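Local coordinates for protein putative glycosyltransferase (GalT1) (Streptococcus parasanguinis, PDB 4PHS) that binds UDP and probably transfers a sugar to an acceptor, this chain being the GT-D-fold glycosyltransferase domain of a longer protein, at residues V31-D36 and T208-V213; T43-P48 and L99-F104; L200-L205 and I224-I229; K7-I12 and D78-M83. One frame throughout, in Å; residues are numbered along the deposited sequence.

How the contacts relate
Contacts 1 and 3 both contribute to the same UDP site. Their centres lie 9 Å apart, and D225 of contact 3 forms salt bridges to R33 and K210 of contact 1 (OD1 to NH1 2.9 Å, OD2 to NZ 2.8 Å). Helix 206-218, which carries K210, connects the two strands of contact 3. Contacts 2 and 4 belong to the periphery. Contact 2 closes a loop within the longer one closed by contact 1, with centres 16 Å apart and nearest atoms about 5 Å apart. Contact 4 ties the N-terminal helix to the domain, its centre 21 Å from that of contact 1 and the side chain of F80 about 13 Å from UDP.

Contact 1: residues V31-D36 and T208-V213; sequences VVRFGD and TAKVLV. With UDP (uridine-5'-diphosphate), chain B.
K210 bends at chi2 (-62°) and then runs nearly straight through CD and CE, while R33 turns at chi3 (-57°); the two bends deliver an ammonium and a guanidinium group to one diphosphate. On its way K210 CE passes 3.0 Å from R33 O, a tight approach that threads the lysine past the strand backbone. K210 NZ donates to O1A of UDP over 2.9 Å. R33 presents the edge of its guanidinium: NH2 gives the straighter bond, 2.8 Å to UDP O2B at an N-H...O angle of 159°, and NH1 adds weak bonds to O1A and O2B, spanning both phosphates. Long cationic chains suit this reach. Although R33 NH1 and K210 NZ approach to 3.5 Å, the O1A that both donate to, and D225 in salt bridges with both, probably offset their charge. V32 CG2 touches K210 CB at 3.5 Å, and V213 CG1 rests on V31 O at 3.4 Å; compact, branched valines let the elements lie close, the axes of strand 31-33 and helix 208-213 approaching to 8.0 Å. Phosphate-binding residues at the C-terminal end of a parallel strand and the early turns of a helix are characteristic of nucleotide sites in alpha/beta folds, here the UDP pocket of the GT-D fold.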
# COMPACT_ATOMS: atom_id res chain seq x y z
N VAL A 31 2.82 -0.22 9.30
CA VAL A 31 2.00 -1.12 8.50
C VAL A 31 2.71 -1.51 7.21
O VAL A 31 3.18 -0.64 6.47
CB VAL A 31 0.66 -0.47 8.11
CG1 VAL A 31 -0.14 -1.41 7.23
CG2 VAL A 31 -0.12 -0.09 9.34
N VAL A 32 2.82 -2.80 6.94
CA VAL A 32 3.38 -3.24 5.68
C VAL A 32 2.36 -4.13 4.99
O VAL A 32 1.79 -5.01 5.62
CB VAL A 32 4.74 -3.96 5.84
CG1 VAL A 32 4.63 -5.19 6.75
CG2 VAL A 32 5.26 -4.35 4.49
N ARG A 33 2.10 -3.88 3.71
CA ARG A 33 1.06 -4.63 3.02
C ARG A 33 1.61 -5.49 1.89
O ARG A 33 2.45 -5.05 1.12
CB ARG A 33 -0.01 -3.68 2.47
CG ARG A 33 -0.63 -2.70 3.48
CD ARG A 33 -1.57 -1.66 2.77
NE ARG A 33 -0.78 -0.97 1.76
CZ ARG A 33 -0.75 -1.26 0.46
NH1 ARG A 33 0.12 -0.63 -0.29
NH2 ARG A 33 -1.58 -2.15 -0.08
N PHE A 34 1.12 -6.72 1.78
CA PHE A 34 1.52 -7.59 0.67
C PHE A 34 0.35 -7.78 -0.26
O PHE A 34 -0.70 -8.24 0.16
CB PHE A 34 2.01 -8.94 1.22
CG PHE A 34 3.35 -8.84 1.88
CD1 PHE A 34 3.47 -8.34 3.18
CD2 PHE A 34 4.50 -9.19 1.18
CE1 PHE A 34 4.73 -8.21 3.78
CE2 PHE A 34 5.76 -9.07 1.77
CZ PHE A 34 5.87 -8.58 3.07
N GLY A 35 0.54 -7.43 -1.53
CA GLY A 35 -0.49 -7.57 -2.53
C GLY A 35 -0.04 -8.53 -3.61
O GLY A 35 0.96 -9.24 -3.44
N ASP A 36 -0.77 -8.57 -4.72
CA ASP A 36 -0.44 -9.53 -5.77
C ASP A 36 0.95 -9.30 -6.37
O ASP A 36 1.62 -10.25 -6.74
CB ASP A 36 -1.51 -9.51 -6.86
CG ASP A 36 -1.68 -8.15 -7.49
OD1 ASP A 36 -2.05 -7.20 -6.77
OD2 ASP A 36 -1.46 -8.02 -8.72
N THR A 208 9.05 -1.56 -3.02
CA THR A 208 10.10 -0.88 -2.27
C THR A 208 9.57 -0.35 -0.94
O THR A 208 10.28 -0.34 0.07
CB THR A 208 10.70 0.26 -3.09
OG1 THR A 208 11.18 -0.29 -4.33
CG2 THR A 208 11.84 0.94 -2.33
N ALA A 209 8.31 0.07 -0.93
CA ALA A 209 7.67 0.57 0.28
C ALA A 209 7.71 -0.44 1.42
O ALA A 209 7.86 -0.06 2.57
CB ALA A 209 6.23 0.93 -0.04
N LYS A 210 7.57 -1.71 1.08
CA LYS A 210 7.52 -2.75 2.11
C LYS A 210 8.86 -2.88 2.84
O LYS A 210 8.89 -3.01 4.06
CB LYS A 210 7.13 -4.12 1.52
CG LYS A 210 6.28 -4.11 0.26
CD LYS A 210 4.95 -3.46 0.49
CE LYS A 210 4.15 -3.45 -0.79
NZ LYS A 210 3.04 -2.47 -0.65
N VAL A 211 9.96 -2.84 2.08
CA VAL A 211 11.29 -2.95 2.68
C VAL A 211 11.61 -1.66 3.44
O VAL A 211 12.13 -1.70 4.56
CB VAL A 211 12.39 -3.32 1.65
CG1 VAL A 211 12.38 -2.40 0.45
CG2 VAL A 211 13.77 -3.31 2.30
N LEU A 212 11.24 -0.52 2.86
CA LEU A 212 11.40 0.76 3.56
C LEU A 212 10.70 0.76 4.92
O LEU A 212 11.31 1.08 5.95
CB LEU A 212 10.87 1.91 2.69
CG LEU A 212 11.11 3.29 3.31
CD1 LEU A 212 12.59 3.43 3.65
CD2 LEU A 212 10.67 4.39 2.38
N VAL A 213 9.42 0.40 4.94
CA VAL A 213 8.67 0.35 6.19
C VAL A 213 9.32 -0.59 7.21
O VAL A 213 9.41 -0.28 8.40
CB VAL A 213 7.20 -0.05 5.94
CG1 VAL A 213 6.47 -0.30 7.25
CG2 VAL A 213 6.49 1.06 5.14
N1 UDP B . 5.37 3.36 -6.93
C2 UDP B . 6.41 4.22 -7.16
N3 UDP B . 7.64 3.72 -7.53
C4 UDP B . 7.83 2.35 -7.67
C5 UDP B . 6.77 1.48 -7.42
C6 UDP B . 5.50 2.02 -7.19
O2 UDP B . 6.25 5.43 -7.04
O4 UDP B . 8.93 1.90 -8.00
C1' UDP B . 4.09 3.92 -6.46
C2' UDP B . 2.96 4.06 -7.45
O2' UDP B . 3.11 5.20 -8.28
C3' UDP B . 1.77 4.18 -6.50
C4' UDP B . 2.18 3.31 -5.32
O4' UDP B . 3.57 3.06 -5.46
O3' UDP B . 1.62 5.52 -6.05
C5' UDP B . 1.42 1.98 -5.25
O5' UDP B . 1.96 1.20 -4.20
PA UDP B . 1.44 -0.29 -3.93
O1A UDP B . 1.93 -0.68 -2.58
O2A UDP B . 1.75 -1.21 -5.04
O3A UDP B . -0.16 -0.02 -3.90
PB UDP B . -1.43 -0.96 -3.52
O1B UDP B . -2.26 -0.08 -2.69
O2B UDP B . -1.00 -2.22 -2.86
O3B UDP B . -2.14 -1.23 -4.82

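Contact 2: residues T43-P48 and L99-F104; sequences TGHSIP and LKYSEF
Y101 OH, at the end of the ring that packs on T43, is held by two groups: K100 NZ donates a weak hydrogen bond to it over 3.0 Å, and OD1 of D40, in helix 36-42, forms another. These bonds help to fix the ring, and the chain of K100 covers one of its faces, CG standing 4.1 Å above the ring plane over the centre. T43 meets Y101 with OG1 only 3.0 Å from CE1, a tight approach that is not a polar bond. The rotation of T43 explains its double role. With OG1 set between the backbone N and the carbonyl carbon (chi1 60°), the hydroxyl turns back to bond I39 O and D40 O of its own helix, leaving CG2 to meet F104 CD1 at 3.9 Å. A threonine suits this spot because one small side chain offers both a hydroxyl for the helix end and a methyl for the phenyl ring. Beyond it the helix closes with a Schellman motif, in which G44 occupies the C-prime position at positive phi, easily reached by glycine, and H45 N returns to D40 O. The turn brings H45 up to the lysine, whose NZ lies over one face of the imidazole, 4.0 Å above its plane and offset toward the rim. In this surface patch the ammonium would probably disfavour protonation of H45, though the carboxylate of D40, bonded to the same phenol oxygen as the lysine, may soften this.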
# COMPACT_ATOMS: atom_id res chain seq x y z
N THR A 43 8.13 -14.71 -5.97
CA THR A 43 8.18 -15.99 -6.68
C THR A 43 8.93 -15.87 -7.99
O THR A 43 8.95 -16.81 -8.80
CB THR A 43 6.80 -16.52 -6.98
OG1 THR A 43 6.10 -15.59 -7.81
CG2 THR A 43 6.03 -16.75 -5.69
N GLY A 44 9.51 -14.70 -8.23
CA GLY A 44 10.43 -14.54 -9.34
C GLY A 44 9.98 -13.76 -10.56
O GLY A 44 10.61 -13.85 -11.61
N HIS A 45 8.92 -12.96 -10.43
CA HIS A 45 8.39 -12.25 -11.58
C HIS A 45 8.54 -10.74 -11.51
O HIS A 45 8.51 -10.15 -10.43
CB HIS A 45 6.94 -12.64 -11.79
CG HIS A 45 6.77 -14.08 -12.15
ND1 HIS A 45 6.73 -15.08 -11.20
CD2 HIS A 45 6.69 -14.69 -13.35
CE1 HIS A 45 6.61 -16.25 -11.81
NE2 HIS A 45 6.58 -16.04 -13.11
N SER A 46 8.73 -10.12 -12.66
CA SER A 46 8.74 -8.67 -12.74
C SER A 46 7.31 -8.14 -12.82
O SER A 46 6.43 -8.79 -13.39
CB SER A 46 9.57 -8.23 -13.95
OG SER A 46 10.93 -8.57 -13.76
N ILE A 47 7.08 -6.97 -12.23
CA ILE A 47 5.75 -6.35 -12.24
C ILE A 47 5.85 -4.96 -12.89
O ILE A 47 6.95 -4.43 -12.99
CB ILE A 47 5.16 -6.28 -10.81
CG1 ILE A 47 5.93 -5.28 -9.95
CG2 ILE A 47 5.19 -7.65 -10.16
CD1 ILE A 47 5.33 -5.08 -8.56
N PRO A 48 4.72 -4.38 -13.35
CA PRO A 48 4.76 -3.13 -14.14
C PRO A 48 5.67 -2.00 -13.63
O PRO A 48 6.33 -1.35 -14.46
CB PRO A 48 3.30 -2.69 -14.16
CG PRO A 48 2.54 -3.99 -14.17
CD PRO A 48 3.34 -4.92 -13.28
N LEU A 99 -4.47 -19.23 -6.55
CA LEU A 99 -4.31 -20.59 -7.08
C LEU A 99 -3.06 -20.74 -7.97
O LEU A 99 -2.40 -21.78 -7.93
CB LEU A 99 -5.58 -21.06 -7.80
CG LEU A 99 -6.80 -21.21 -6.88
CD1 LEU A 99 -8.06 -21.47 -7.68
CD2 LEU A 99 -6.61 -22.33 -5.85
N LYS A 100 -2.75 -19.71 -8.76
CA LYS A 100 -1.49 -19.65 -9.51
C LYS A 100 -0.31 -19.79 -8.55
O LYS A 100 0.71 -20.41 -8.88
CB LYS A 100 -1.38 -18.32 -10.28
CG LYS A 100 -0.03 -18.05 -10.94
CD LYS A 100 0.02 -16.66 -11.58
CE LYS A 100 1.13 -16.55 -12.62
NZ LYS A 100 2.53 -16.64 -12.07
N TYR A 101 -0.48 -19.23 -7.35
CA TYR A 101 0.58 -19.20 -6.35
C TYR A 101 0.22 -20.09 -5.15
O TYR A 101 0.59 -19.81 -4.01
CB TYR A 101 0.88 -17.76 -5.90
CG TYR A 101 1.48 -16.92 -6.99
CD1 TYR A 101 2.72 -17.25 -7.53
CD2 TYR A 101 0.83 -15.79 -7.47
CE1 TYR A 101 3.29 -16.49 -8.53
CE2 TYR A 101 1.39 -15.02 -8.48
CZ TYR A 101 2.63 -15.37 -9.00
OH TYR A 101 3.21 -14.61 -10.00
N SER A 102 -0.51 -21.17 -5.43
CA SER A 102 -0.88 -22.11 -4.38
C SER A 102 0.35 -22.63 -3.63
O SER A 102 0.31 -22.74 -2.41
CB SER A 102 -1.72 -23.28 -4.92
OG SER A 102 -1.00 -24.04 -5.87
N GLU A 103 1.43 -22.93 -4.36
CA GLU A 103 2.68 -23.35 -3.71
C GLU A 103 3.10 -22.31 -2.68
O GLU A 103 3.39 -22.63 -1.53
CB GLU A 103 3.82 -23.54 -4.73
CG GLU A 103 3.72 -24.74 -5.65
CD GLU A 103 4.71 -24.67 -6.81
OE1 GLU A 103 5.90 -24.99 -6.61
OE2 GLU A 103 4.30 -24.27 -7.93
N PHE A 104 3.13 -21.04 -3.09
CA PHE A 104 3.54 -19.98 -2.18
C PHE A 104 2.57 -19.79 -1.02
O PHE A 104 2.99 -19.77 0.13
CB PHE A 104 3.75 -18.65 -2.90
CG PHE A 104 4.30 -17.58 -2.01
CD1 PHE A 104 5.67 -17.42 -1.86
CD2 PHE A 104 3.44 -16.75 -1.30
CE1 PHE A 104 6.18 -16.44 -1.03
CE2 PHE A 104 3.94 -15.77 -0.46
CZ PHE A 104 5.31 -15.62 -0.33

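Contact 3: residues L200-L205 and I224-I229; sequences LILVML and IDLGHI. With UDP (uridine-5'-diphosphate), chain B.
L202 and I224 lie side by side on one face of the sheet, L202 CD2 4.0 Å from I224 CB, and the same methyl meets L226 CD1 at 3.9 Å. M204, a selenomethionine replacing methionine, extends this apolar layer: bent at chi2 and chi3, it lays CE beside L226 CB. Apolar chains, branched or flexible, suit a fully buried sheet face. Below them the parallel strands are laced by I224 N to I201 O, V203 N to I224 O and L226 N to V203 O, each 2.8 Å, completing the beta-alpha-beta unit around helix 206-218. V203 O also takes a weak bond from G227 N, as the chain goes through a type II' turn, L226 to I229. G227 suits its positive phi, and UDP O1B occupies the place a side chain would need. H228 follows at an N-cap position, one ring face covered centrally by C5' of UDP. A water accepting from L205 N lies within bonding distance of D225 OD1 and UDP O1A and can bridge them. H228 thus holds the terminal phosphate with directed donors, N to O1B (2.9 Å, 171°) and ND1 to O3B (2.7 Å); charge balance probably comes from R33 and K210, which D225, salt-bridged to both, probably positions from the second shell.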
# COMPACT_ATOMS: atom_id res chain seq x y z
N LEU A 200 5.24 11.31 11.24
CA LEU A 200 4.63 10.06 10.80
C LEU A 200 4.99 9.86 9.33
O LEU A 200 4.80 10.77 8.50
CB LEU A 200 3.11 10.14 10.95
CG LEU A 200 2.28 8.94 10.46
CD1 LEU A 200 2.58 7.67 11.26
CD2 LEU A 200 0.80 9.27 10.49
N ILE A 201 5.51 8.68 8.99
CA ILE A 201 5.96 8.40 7.63
C ILE A 201 4.88 7.64 6.88
O ILE A 201 4.40 6.63 7.37
CB ILE A 201 7.26 7.57 7.62
CG1 ILE A 201 8.32 8.27 8.48
CG2 ILE A 201 7.76 7.40 6.20
CD1 ILE A 201 9.58 7.44 8.67
N LEU A 202 4.50 8.13 5.71
CA LEU A 202 3.55 7.41 4.88
C LEU A 202 4.28 7.04 3.61
O LEU A 202 4.96 7.89 3.01
CB LEU A 202 2.33 8.27 4.54
CG LEU A 202 1.60 8.95 5.70
CD1 LEU A 202 0.44 9.80 5.21
CD2 LEU A 202 1.16 7.89 6.70
N VAL A 203 4.18 5.79 3.18
CA VAL A 203 4.94 5.35 2.02
C VAL A 203 4.03 4.83 0.92
O VAL A 203 3.18 3.97 1.17
CB VAL A 203 5.96 4.27 2.40
CG1 VAL A 203 6.93 4.04 1.25
CG2 VAL A 203 6.76 4.69 3.68
N MSE A 204 4.18 5.38 -0.28
CA MSE A 204 3.44 4.92 -1.45
C MSE A 204 4.45 4.62 -2.54
O MSE A 204 4.81 5.49 -3.33
CB MSE A 204 2.45 5.99 -1.91
CG MSE A 204 1.37 6.36 -0.88
SE MSE A 204 2.05 7.46 0.60
CE MSE A 204 0.43 8.48 1.00
N LEU A 205 4.95 3.39 -2.56
CA LEU A 205 6.14 3.10 -3.36
C LEU A 205 6.26 1.63 -3.72
O LEU A 205 7.35 1.07 -3.77
CB LEU A 205 7.40 3.57 -2.62
CG LEU A 205 8.58 4.01 -3.49
CD1 LEU A 205 8.28 5.31 -4.18
CD2 LEU A 205 9.87 4.14 -2.66
N ILE A 224 3.76 3.93 7.62
CA ILE A 224 2.55 3.27 7.14
C ILE A 224 2.55 3.18 5.61
O ILE A 224 2.57 4.20 4.91
CB ILE A 224 1.28 4.01 7.63
CG1 ILE A 224 1.30 4.18 9.16
CG2 ILE A 224 0.00 3.29 7.15
CD1 ILE A 224 0.09 4.91 9.73
N ASP A 225 2.52 1.95 5.12
CA ASP A 225 2.46 1.64 3.69
C ASP A 225 1.03 1.88 3.19
O ASP A 225 0.10 1.10 3.49
CB ASP A 225 2.88 0.18 3.52
CG ASP A 225 2.64 -0.38 2.13
OD1 ASP A 225 2.40 0.39 1.19
OD2 ASP A 225 2.73 -1.61 1.99
N LEU A 226 0.84 2.95 2.42
CA LEU A 226 -0.51 3.35 1.99
C LEU A 226 -0.73 3.22 0.49
O LEU A 226 -1.83 3.49 0.01
CB LEU A 226 -0.82 4.78 2.43
CG LEU A 226 -1.08 4.92 3.93
CD1 LEU A 226 -1.51 6.35 4.23
CD2 LEU A 226 -2.14 3.94 4.34
N GLY A 227 0.29 2.80 -0.25
CA GLY A 227 0.11 2.39 -1.64
C GLY A 227 -0.75 3.29 -2.50
O GLY A 227 -0.44 4.49 -2.68
N HIS A 228 -1.81 2.71 -3.07
CA HIS A 228 -2.68 3.42 -4.01
C HIS A 228 -3.86 4.17 -3.38
O HIS A 228 -4.87 4.40 -4.05
CB HIS A 228 -3.21 2.42 -5.06
CG HIS A 228 -2.25 2.17 -6.18
ND1 HIS A 228 -1.83 0.90 -6.52
CD2 HIS A 228 -1.68 3.01 -7.08
CE1 HIS A 228 -0.99 0.98 -7.55
NE2 HIS A 228 -0.90 2.24 -7.92
N ILE A 229 -3.75 4.54 -2.10
CA ILE A 229 -4.86 5.23 -1.43
C ILE A 229 -5.37 6.44 -2.22
O ILE A 229 -6.57 6.70 -2.23
CB ILE A 229 -4.49 5.61 0.03
CG1 ILE A 229 -5.72 6.14 0.76
CG2 ILE A 229 -3.36 6.66 0.07
CD1 ILE A 229 -5.46 6.43 2.22
N1 UDP B . 5.37 3.36 -6.93
C2 UDP B . 6.41 4.22 -7.16
N3 UDP B . 7.64 3.72 -7.53
C4 UDP B . 7.83 2.35 -7.67
C5 UDP B . 6.77 1.48 -7.42
C6 UDP B . 5.50 2.02 -7.19
O2 UDP B . 6.25 5.43 -7.04
O4 UDP B . 8.93 1.90 -8.00
C1' UDP B . 4.09 3.92 -6.46
C2' UDP B . 2.96 4.06 -7.45
O2' UDP B . 3.11 5.20 -8.28
C3' UDP B . 1.77 4.18 -6.50
C4' UDP B . 2.18 3.31 -5.32
O4' UDP B . 3.57 3.06 -5.46
O3' UDP B . 1.62 5.52 -6.05
C5' UDP B . 1.42 1.98 -5.25
O5' UDP B . 1.96 1.20 -4.20
PA UDP B . 1.44 -0.29 -3.93
O1A UDP B . 1.93 -0.68 -2.58
O2A UDP B . 1.75 -1.21 -5.04
O3A UDP B . -0.16 -0.02 -3.90
PB UDP B . -1.43 -0.96 -3.52
O1B UDP B . -2.26 -0.08 -2.69
O2B UDP B . -1.00 -2.22 -2.86
O3B UDP B . -2.14 -1.23 -4.82
O HOH W 1 3.21 1.46 -1.17

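Contact 4: residues K7-I12 and D78-M83; sequences KRLSEI and DVFSNM
F80 is the residue most deeply covered here, packed against I12 and S10. Its CG stands anti to the carbonyl carbon (chi1 -63°), which turns the ring under I12. The terminal methyl of I12 sits over the centre of the phenyl face, CD1 3.8 Å from the ring centroid and only 9° off the ring normal, a CH-pi contact of nearly ideal aim. I12 CG2 adds a second touch, 3.9 Å from F80 CD2, so both branches of the isoleucine are used; a wide, flat aromatic and a forked aliphatic chain fit each other well here. S10 meets the backbone of F80 instead: its CB comes within 3.2 Å of F80 O, and its CA-H points weakly at the same carbonyl; a small residue suits so close an approach. A type I beta turn from L9 to I12, closed by I12 N to L9 O (3.0 Å), follows on from the N-terminal helix and places I12. The contact joins segment 7-12 to the loop after strand 72-76, outside the nucleotide pocket, the F80 side chain being about 13 Å from UDP. The opposite face of the ring is covered by V79 CG2, from the same loop, and F98 of helix 88-100 brings a further ring to F80, with the planes about 35° apart. L9 adds a lesser touch through CB, 3.9 Å from F80 CD1. At the polar rim a water donates to I12 O and is hydrogen-bonded, at 2.6 Å, to S81 OG.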
# COMPACT_ATOMS: atom_id res chain seq x y z
N LYS A 7 -10.42 -23.59 -0.03
CA LYS A 7 -10.87 -23.81 1.35
C LYS A 7 -9.73 -23.82 2.37
O LYS A 7 -9.84 -23.18 3.42
CB LYS A 7 -11.76 -25.06 1.48
CG LYS A 7 -13.25 -24.76 1.28
CD LYS A 7 -14.09 -25.32 2.43
CE LYS A 7 -15.40 -24.56 2.62
NZ LYS A 7 -16.40 -24.84 1.55
N ARG A 8 -8.64 -24.54 2.08
CA ARG A 8 -7.48 -24.51 2.96
C ARG A 8 -6.99 -23.08 3.20
O ARG A 8 -6.63 -22.72 4.32
CB ARG A 8 -6.34 -25.39 2.42
CG ARG A 8 -6.29 -26.77 3.06
CD ARG A 8 -5.53 -27.77 2.20
NE ARG A 8 -4.08 -27.63 2.30
CZ ARG A 8 -3.22 -28.15 1.43
NH1 ARG A 8 -3.66 -28.83 0.38
NH2 ARG A 8 -1.92 -27.97 1.59
N LEU A 9 -6.98 -22.27 2.15
CA LEU A 9 -6.46 -20.90 2.27
C LEU A 9 -7.38 -20.01 3.10
O LEU A 9 -6.95 -18.97 3.59
CB LEU A 9 -6.17 -20.28 0.90
CG LEU A 9 -5.02 -20.94 0.14
CD1 LEU A 9 -4.80 -20.25 -1.19
CD2 LEU A 9 -3.75 -20.87 0.95
N SER A 10 -8.63 -20.43 3.29
CA SER A 10 -9.56 -19.63 4.09
C SER A 10 -9.20 -19.71 5.58
O SER A 10 -9.82 -19.04 6.41
CB SER A 10 -11.00 -20.05 3.86
OG SER A 10 -11.21 -21.38 4.30
N GLU A 11 -8.21 -20.54 5.90
CA GLU A 11 -7.64 -20.58 7.24
C GLU A 11 -6.82 -19.31 7.54
O GLU A 11 -6.59 -18.97 8.71
CB GLU A 11 -6.76 -21.82 7.42
CG GLU A 11 -6.35 -22.10 8.86
CD GLU A 11 -5.37 -23.26 8.99
OE1 GLU A 11 -5.26 -24.08 8.05
OE2 GLU A 11 -4.70 -23.34 10.04
N ILE A 12 -6.37 -18.61 6.50
CA ILE A 12 -5.67 -17.34 6.70
C ILE A 12 -6.65 -16.29 7.21
O ILE A 12 -7.72 -16.10 6.63
CB ILE A 12 -5.01 -16.82 5.42
CG1 ILE A 12 -3.97 -17.80 4.90
CG2 ILE A 12 -4.37 -15.46 5.69
CD1 ILE A 12 -3.54 -17.51 3.46
N ASP A 78 -7.41 -9.17 1.55
CA ASP A 78 -8.55 -9.64 2.34
C ASP A 78 -9.52 -10.38 1.43
O ASP A 78 -10.60 -9.88 1.14
CB ASP A 78 -9.22 -8.45 3.04
CG ASP A 78 -10.22 -8.88 4.08
OD1 ASP A 78 -10.34 -10.10 4.31
OD2 ASP A 78 -10.89 -7.99 4.65
N VAL A 79 -9.11 -11.56 0.99
CA VAL A 79 -9.82 -12.31 -0.06
C VAL A 79 -9.96 -13.79 0.28
O VAL A 79 -10.42 -14.57 -0.55
CB VAL A 79 -9.08 -12.22 -1.42
CG1 VAL A 79 -8.98 -10.78 -1.89
CG2 VAL A 79 -7.68 -12.85 -1.32
N PHE A 80 -9.55 -14.16 1.49
CA PHE A 80 -9.50 -15.56 1.85
C PHE A 80 -10.82 -16.03 2.47
O PHE A 80 -11.13 -17.21 2.44
CB PHE A 80 -8.30 -15.84 2.75
CG PHE A 80 -6.99 -15.58 2.07
CD1 PHE A 80 -6.57 -16.39 1.02
CD2 PHE A 80 -6.21 -14.49 2.43
CE1 PHE A 80 -5.38 -16.14 0.36
CE2 PHE A 80 -5.02 -14.24 1.78
CZ PHE A 80 -4.60 -15.06 0.74
N SER A 81 -11.58 -15.07 2.99
CA SER A 81 -12.95 -15.30 3.41
C SER A 81 -13.83 -14.14 2.95
O SER A 81 -13.33 -13.03 2.73
CB SER A 81 -13.00 -15.45 4.93
OG SER A 81 -12.19 -16.54 5.32
N ASN A 82 -15.12 -14.42 2.80
CA ASN A 82 -16.11 -13.40 2.48
C ASN A 82 -15.78 -12.66 1.18
O ASN A 82 -15.81 -11.42 1.10
CB ASN A 82 -16.32 -12.46 3.68
CG ASN A 82 -16.61 -13.23 4.97
OD1 ASN A 82 -17.38 -14.20 4.96
ND2 ASN A 82 -16.00 -12.82 6.07
N MSE A 83 -15.44 -13.44 0.17
CA MSE A 83 -15.13 -12.92 -1.15
C MSE A 83 -16.31 -12.16 -1.77
O MSE A 83 -16.13 -11.34 -2.67
CB MSE A 83 -14.72 -14.08 -2.05
CG MSE A 83 -14.19 -13.67 -3.40
SE MSE A 83 -12.42 -12.86 -3.35
CE MSE A 83 -11.43 -14.40 -4.00
O HOH W 2 -10.35 -15.93 7.10